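Local coordinates for cytochrome P450 268A2 Cyp268A2 (Mycobacterium marinum, PDB 6BLD), which binds a haem group within the largely helical cytochrome P450 fold and holds a further organic ligand in the pocket beside it, at residues L81-L87 against Q100-D106; N136-I140 against E160-R164. All coordinates share one frame; numbering follows the deposited sequence.

Interaction 1 (L81-L87 against Q100-D106); sequences LSGNGVL and QSFLAMD. With HEM (protoporphyrin IX containing Fe), chain B; DXJ ((3E,5E)-6,10-dimethylundeca-3,5,9-trien-2-one), chain C.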
loop_
_atom_site.group_PDB
_atom_site.type_symbol
_atom_site.label_atom_id
_atom_site.label_comp_id
_atom_site.label_asym_id
_atom_site.label_seq_id
_atom_site.Cartn_x
_atom_site.Cartn_y
_atom_site.Cartn_z
ATOM N N LEU A 81 -17.221 3.626 8.187
ATOM C CA LEU A 81 -16.266 4.436 8.924
ATOM C C LEU A 81 -14.877 3.810 8.921
ATOM O O LEU A 81 -14.719 2.590 8.824
ATOM C CB LEU A 81 -16.724 4.628 10.370
ATOM C CG LEU A 81 -18.184 5.009 10.598
ATOM C CD1 LEU A 81 -18.485 5.010 12.088
ATOM C CD2 LEU A 81 -18.480 6.365 9.985
ATOM N N SER A 82 -13.868 4.670 9.041
ATOM C CA SER A 82 -12.488 4.248 9.223
ATOM C C SER A 82 -12.010 4.396 10.661
ATOM O O SER A 82 -10.960 3.844 11.009
ATOM C CB SER A 82 -11.561 5.049 8.297
ATOM O OG SER A 82 -11.768 4.708 6.937
ATOM N N GLY A 83 -12.755 5.114 11.501
ATOM C CA GLY A 83 -12.344 5.408 12.861
ATOM C C GLY A 83 -12.389 4.244 13.826
ATOM O O GLY A 83 -11.997 4.412 14.985
ATOM N N ASN A 84 -12.857 3.074 13.394
ATOM C CA ASN A 84 -12.861 1.876 14.223
ATOM C C ASN A 84 -11.875 0.832 13.706
ATOM O O ASN A 84 -12.044 -0.365 13.949
ATOM C CB ASN A 84 -14.268 1.285 14.308
ATOM C CG ASN A 84 -15.291 2.284 14.811
ATOM O OD1 ASN A 84 -16.212 2.662 14.087
ATOM N ND2 ASN A 84 -15.135 2.717 16.057
ATOM N N GLY A 85 -10.848 1.272 12.998
ATOM C CA GLY A 85 -9.868 0.372 12.426
ATOM C C GLY A 85 -10.094 0.154 10.941
ATOM O O GLY A 85 -11.229 0.130 10.451
ATOM N N VAL A 86 -8.991 -0.007 10.207
ATOM C CA VAL A 86 -9.037 -0.190 8.761
ATOM C C VAL A 86 -8.318 -1.447 8.298
ATOM O O VAL A 86 -8.359 -1.763 7.108
ATOM C CB VAL A 86 -8.474 1.043 8.021
ATOM C CG1 VAL A 86 -9.310 2.271 8.327
ATOM C CG2 VAL A 86 -7.014 1.270 8.393
ATOM N N LEU A 87 -7.668 -2.184 9.195
ATOM C CA LEU A 87 -6.915 -3.368 8.808
ATOM C C LEU A 87 -7.818 -4.597 8.769
ATOM O O LEU A 87 -8.736 -4.740 9.583
ATOM C CB LEU A 87 -5.747 -3.599 9.769
ATOM C CG LEU A 87 -4.589 -2.604 9.643
ATOM C CD1 LEU A 87 -3.345 -3.118 10.353
ATOM C CD2 LEU A 87 -4.286 -2.296 8.183
ATOM N N GLN A 100 -1.408 3.949 12.788
ATOM C CA GLN A 100 -2.466 4.205 11.814
ATOM C C GLN A 100 -2.604 5.688 11.482
ATOM O O GLN A 100 -2.802 6.044 10.315
ATOM C CB GLN A 100 -3.794 3.646 12.325
ATOM C CG GLN A 100 -3.802 2.134 12.525
ATOM C CD GLN A 100 -3.458 1.369 11.260
ATOM O OE1 GLN A 100 -4.315 1.138 10.406
ATOM N NE2 GLN A 100 -2.197 0.968 11.135
ATOM N N SER A 101 -2.515 6.554 12.485
ATOM C CA SER A 101 -2.633 8.018 12.320
ATOM C C SER A 101 -4.001 8.310 11.693
ATOM O O SER A 101 -4.993 7.654 12.043
ATOM C CB SER A 101 -1.444 8.545 11.545
ATOM O OG SER A 101 -1.509 9.953 11.408
ATOM N N PHE A 102 -4.101 9.268 10.770
ATOM C CA PHE A 102 -5.401 9.634 10.221
ATOM C C PHE A 102 -5.917 8.644 9.184
ATOM O O PHE A 102 -7.027 8.834 8.675
ATOM C CB PHE A 102 -5.359 11.048 9.622
ATOM C CG PHE A 102 -4.365 11.221 8.505
ATOM C CD1 PHE A 102 -4.667 10.820 7.213
ATOM C CD2 PHE A 102 -3.137 11.814 8.744
ATOM C CE1 PHE A 102 -3.759 10.986 6.188
ATOM C CE2 PHE A 102 -2.224 11.986 7.720
ATOM C CZ PHE A 102 -2.534 11.571 6.441
ATOM N N LEU A 103 -5.151 7.602 8.852
ATOM C CA LEU A 103 -5.685 6.555 7.986
ATOM C C LEU A 103 -6.888 5.881 8.633
ATOM O O LEU A 103 -7.893 5.608 7.966
ATOM C CB LEU A 103 -4.598 5.530 7.663
ATOM C CG LEU A 103 -5.049 4.297 6.875
ATOM C CD1 LEU A 103 -5.281 4.652 5.414
ATOM C CD2 LEU A 103 -4.029 3.176 6.999
ATOM N N ALA A 104 -6.810 5.616 9.932
ATOM C CA ALA A 104 -7.915 5.030 10.692
ATOM C C ALA A 104 -8.677 6.101 11.461
ATOM O O ALA A 104 -8.939 5.973 12.658
ATOM C CB ALA A 104 -7.393 3.949 11.630
ATOM N N MET A 105 -9.035 7.182 10.770
ATOM C CA MET A 105 -9.741 8.297 11.379
ATOM C C MET A 105 -10.832 8.781 10.438
ATOM O O MET A 105 -10.700 8.703 9.214
ATOM C CB MET A 105 -8.795 9.460 11.708
ATOM C CG MET A 105 -7.899 9.226 12.913
ATOM S SD MET A 105 -6.977 10.711 13.356
ATOM C CE MET A 105 -5.755 10.031 14.477
ATOM N N ASP A 106 -11.907 9.283 11.023
ATOM C CA ASP A 106 -13.005 9.879 10.286
ATOM C C ASP A 106 -12.981 11.393 10.438
ATOM O O ASP A 106 -12.313 11.925 11.332
ATOM C CB ASP A 106 -14.349 9.330 10.788
ATOM C CG ASP A 106 -14.513 7.848 10.513
ATOM O OD1 ASP A 106 -14.371 7.439 9.340
ATOM O OD2 ASP A 106 -14.783 7.093 11.469
HETATM C CHA HEM B . -3.720 5.908 1.499
HETATM C CHB HEM B . 0.747 7.810 1.559
HETATM C CHC HEM B . 1.885 5.264 -2.418
HETATM C CHD HEM B . -2.262 2.774 -1.897
HETATM C C1A HEM B . -2.617 6.655 1.861
HETATM C C2A HEM B . -2.529 7.573 2.980
HETATM C C3A HEM B . -1.302 8.097 2.994
HETATM C C4A HEM B . -0.559 7.529 1.888
HETATM C CMA HEM B . -0.767 9.128 4.012
HETATM C CAA HEM B . -3.667 7.897 3.972
HETATM C CBA HEM B . -4.575 8.950 3.343
HETATM C CGA HEM B . -5.798 9.156 4.198
HETATM O O1A HEM B . -6.472 10.206 4.035
HETATM O O2A HEM B . -6.096 8.276 5.047
HETATM C C1B HEM B . 1.424 7.340 0.454
HETATM C C2B HEM B . 2.714 7.803 -0.003
HETATM C C3B HEM B . 3.045 7.121 -1.098
HETATM C C4B HEM B . 1.969 6.178 -1.384
HETATM C CMB HEM B . 3.570 8.908 0.653
HETATM C CAB HEM B . 4.372 7.360 -1.856
HETATM C CBB HEM B . 4.665 6.768 -3.013
HETATM C C1C HEM B . 0.854 4.367 -2.631
HETATM C C2C HEM B . 0.752 3.417 -3.725
HETATM C C3C HEM B . -0.395 2.727 -3.566
HETATM C C4C HEM B . -1.055 3.229 -2.383
HETATM C CMC HEM B . 1.824 3.265 -4.830
HETATM C CAC HEM B . -1.018 1.607 -4.431
HETATM C CBC HEM B . -0.577 1.276 -5.648
HETATM C C1D HEM B . -3.035 3.406 -0.949
HETATM C C2D HEM B . -4.367 3.023 -0.533
HETATM C C3D HEM B . -4.774 3.884 0.406
HETATM C C4D HEM B . -3.710 4.849 0.618
HETATM C CMD HEM B . -5.163 1.821 -1.089
HETATM C CAD HEM B . -6.137 3.865 1.134
HETATM C CBD HEM B . -7.200 4.467 0.219
HETATM C CGD HEM B . -8.559 4.418 0.869
HETATM O O1D HEM B . -9.551 4.831 0.212
HETATM O O2D HEM B . -8.656 3.966 2.038
HETATM N NA HEM B . -1.393 6.653 1.217
HETATM N NB HEM B . 0.999 6.349 -0.411
HETATM N NC HEM B . -0.267 4.222 -1.836
HETATM N ND HEM B . -2.667 4.523 -0.227
HETATM FE FE HEM B . -0.932 5.587 -0.471
HETATM C C10 DXJ C . 0.838 -0.633 9.975
HETATM C C13 DXJ C . 1.545 -3.635 12.245
HETATM C C01 DXJ C . -1.714 2.496 2.420
HETATM C C02 DXJ C . -0.874 1.810 3.494
HETATM C C03 DXJ C . -0.907 2.257 4.733
HETATM C C04 DXJ C . -0.003 0.609 3.127
HETATM C C05 DXJ C . -0.078 1.588 5.827
HETATM C C06 DXJ C . -0.896 1.313 7.087
HETATM C C07 DXJ C . -0.032 0.962 8.297
HETATM C C08 DXJ C . -0.020 -0.270 8.764
HETATM C C09 DXJ C . 0.810 2.044 8.968
HETATM C C11 DXJ C . 0.653 -1.790 10.577
HETATM C C12 DXJ C . 1.494 -2.178 11.791
HETATM O O14 DXJ C . 2.105 -1.350 12.379
HETATM O O HOH W 1 -9.330 4.756 5.802
HETATM O O HOH W 2 -9.165 3.741 14.702
HETATM O O HOH W 3 -6.525 0.383 11.572
#

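Interaction 2 (N136-I140 against E160-R164); sequences NAKGI and ELPIR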
loop_
_atom_site.group_PDB
_atom_site.type_symbol
_atom_site.label_atom_id
_atom_site.label_comp_id
_atom_site.label_asym_id
_atom_site.label_seq_id
_atom_site.Cartn_x
_atom_site.Cartn_y
_atom_site.Cartn_z
ATOM N N ASN A 136 17.648 10.556 -8.462
ATOM C CA ASN A 136 17.797 9.375 -7.618
ATOM C C ASN A 136 17.584 8.096 -8.419
ATOM O O ASN A 136 18.306 7.110 -8.229
ATOM C CB ASN A 136 16.825 9.440 -6.439
ATOM C CG ASN A 136 17.370 10.250 -5.279
ATOM O OD1 ASN A 136 18.581 10.322 -5.075
ATOM N ND2 ASN A 136 16.475 10.860 -4.508
ATOM N N ALA A 137 16.602 8.096 -9.325
ATOM C CA ALA A 137 16.340 6.912 -10.139
ATOM C C ALA A 137 17.527 6.583 -11.035
ATOM O O ALA A 137 17.875 5.409 -11.212
ATOM C CB ALA A 137 15.080 7.119 -10.978
ATOM N N LYS A 138 18.165 7.603 -11.606
ATOM C CA LYS A 138 19.312 7.366 -12.474
ATOM C C LYS A 138 20.478 6.753 -11.706
ATOM O O LYS A 138 21.113 5.805 -12.181
ATOM C CB LYS A 138 19.738 8.678 -13.125
ATOM C CG LYS A 138 20.229 8.553 -14.540
ATOM C CD LYS A 138 20.248 9.905 -15.218
ATOM C CE LYS A 138 19.481 9.799 -16.516
ATOM N NZ LYS A 138 20.167 8.786 -17.391
ATOM N N GLY A 139 20.790 7.298 -10.529
ATOM C CA GLY A 139 21.885 6.761 -9.743
ATOM C C GLY A 139 21.606 5.376 -9.194
ATOM O O GLY A 139 22.528 4.569 -9.047
ATOM N N ILE A 140 20.342 5.082 -8.882
ATOM C CA ILE A 140 19.996 3.763 -8.360
ATOM C C ILE A 140 20.179 2.700 -9.437
ATOM O O ILE A 140 20.779 1.645 -9.196
ATOM C CB ILE A 140 18.560 3.767 -7.801
ATOM C CG1 ILE A 140 18.537 4.420 -6.418
ATOM C CG2 ILE A 140 18.006 2.353 -7.725
ATOM C CD1 ILE A 140 17.201 5.016 -6.044
ATOM N N GLU A 160 15.012 1.122 -3.026
ATOM C CA GLU A 160 15.910 2.267 -2.906
ATOM C C GLU A 160 15.211 3.581 -3.243
ATOM O O GLU A 160 15.344 4.565 -2.508
ATOM C CB GLU A 160 17.135 2.068 -3.799
ATOM C CG GLU A 160 18.299 1.390 -3.097
ATOM C CD GLU A 160 18.531 1.930 -1.697
ATOM O OE1 GLU A 160 18.732 3.155 -1.547
ATOM O OE2 GLU A 160 18.508 1.126 -0.741
ATOM N N LEU A 161 14.476 3.625 -4.353
ATOM C CA LEU A 161 13.841 4.873 -4.769
ATOM C C LEU A 161 12.763 5.337 -3.790
ATOM O O LEU A 161 12.698 6.537 -3.494
ATOM C CB LEU A 161 13.253 4.744 -6.177
ATOM C CG LEU A 161 12.713 6.063 -6.740
ATOM C CD1 LEU A 161 13.808 7.120 -6.757
ATOM C CD2 LEU A 161 12.123 5.877 -8.126
ATOM N N PRO A 162 11.894 4.453 -3.276
ATOM C CA PRO A 162 10.904 4.927 -2.293
ATOM C C PRO A 162 11.520 5.551 -1.051
ATOM O O PRO A 162 11.049 6.604 -0.606
ATOM C CB PRO A 162 10.111 3.655 -1.961
ATOM C CG PRO A 162 10.215 2.833 -3.181
ATOM C CD PRO A 162 11.611 3.064 -3.685
ATOM N N ILE A 163 12.560 4.942 -0.477
ATOM C CA ILE A 163 13.114 5.474 0.765
ATOM C C ILE A 163 13.877 6.768 0.504
ATOM O O ILE A 163 13.848 7.695 1.323
ATOM C CB ILE A 163 13.991 4.420 1.470
ATOM C CG1 ILE A 163 14.455 4.940 2.833
ATOM C CG2 ILE A 163 15.185 4.026 0.616
ATOM C CD1 ILE A 163 13.324 5.227 3.802
ATOM N N ARG A 164 14.556 6.863 -0.641
ATOM C CA ARG A 164 15.246 8.104 -0.981
ATOM C C ARG A 164 14.255 9.237 -1.205
ATOM O O ARG A 164 14.458 10.353 -0.714
ATOM C CB ARG A 164 16.119 7.898 -2.218
ATOM C CG ARG A 164 17.376 7.093 -1.957
ATOM C CD ARG A 164 18.448 7.414 -2.979
ATOM N NE ARG A 164 19.451 6.359 -3.070
ATOM C CZ ARG A 164 20.512 6.407 -3.870
ATOM N NH1 ARG A 164 20.704 7.462 -4.650
ATOM N NH2 ARG A 164 21.377 5.402 -3.891
#

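Interaction 1 (L81-L87 against Q100-D106)
Asp-106 takes two successive backbone N-H groups of the opposing loop on its two carboxylate oxygens, tying together two parts of the B-C region of the P450 fold: the turn after strand 80-81 and the loop between helix 93-97 and helix 109-117. Ser-82 N donates to Asp-106 OD1 at 2.8 Å, nearly straight and on the syn side of the oxygen. Gly-83 N reaches OD2 of the same carboxylate, also at 2.8 Å, but comes from well above the plane and the bond is more bent, at 137°. With CG lying beside the Asp-106 backbone N (chi1 -65°), the carboxylate swings toward this pair of amides. Leu-81 runs nearly perpendicular to the Asp-106 side chain and lays its CB against OD2. Gly-83 lacks a side chain, which lets its CA lie close to OD2 and direct a nearly linear C-H at Ala-104 O. Ser-82 and Gly-83 begin a type I turn that runs to Gly-85, where the positive phi suits glycine.

Beyond the turn Val-86 packs on a mixed surface beside the haem and DXJ. Its CG1 lies by Leu-103 O and Ala-104, while CG2 meets Gln-100 OE1 and is 3.8 Å from Leu-103 CD2. A branched leucine suits position 103: Leu-103 CD2 also lies 3.6 Å from DXJ C06, while its CD1 packs near a haem propionate. The haem is also hydrogen-bonded by His-110, Arg-114, His-370 and Arg-313.

Water completes the polar links. One molecule joins Ser-82 OG to Leu-103 O, and another connects Gly-83 O, weakly, with Ala-104 O. Gln-100, bent at chi2 (-57°), points NE2 at DXJ, 3.4 Å from C08, and OE1 at Val-86 and a third water, which donates to OE1 at 2.6 Å and accepts from Val-86 N.

Interaction 2 (N136-I140 against E160-R164)
Ile-140 and Arg-164 lie alongside each other, pointing opposite ways, where helix 123-147 packs against helix 160-170, the D and E helices of the four-helix core of the P450 fold. The segment axes approach to 9.9 Å and run roughly antiparallel, at 142°. Ile-140 suits this interface because its long branch serves two surfaces. CG1 sits over the centre of one face of the Arg-164 guanidinium, 3.8 Å from CZ, and CD1 reaches on to the start of the other helix, 3.5 Å from Leu-161 N and close to Glu-160 CB.

Extended from CG to NE, Arg-164 passes its CB and CD over the Asn-136 amide before its flat end meets Ile-140. In the guanidinium plane, Glu-160 OE1 forms a long salt bridge with NE, and Glu-143 offers NH2 a weak ion pair.

Asn-136 suits the interface because its CB packs while its amide takes a polar partner. CB rests on Leu-161 CD1 at 3.8 Å, and ND2 is hydrogen-bonded to Asp-168, further along helix 160-170. The amide stands almost perpendicular to the guanidinium, at 87°, and OD1 lies near the guanidinium plane at its edge, 3.6 Å from Arg-164 NH1.

In the fold
The two contacts follow each other along the chain: interaction 1 closes before interaction 2 opens. They lie on opposite sides of the chain's centre, with their own centres 30 Å apart and their nearest atoms about 16 Å apart, so neither touches the other. Interaction 1 joins two loops beside strand 310-315 and meets both the haem and DXJ, whereas interaction 2 joins two helices, and the side chain of its Leu-161 is about 9 Å from the haem. Helix 247-278 relates them, since Leu-103 packs on it in interaction 1 and Pro-162 on it in 160-164. One contact thus shapes the ligand pocket, the other belongs to the helical core.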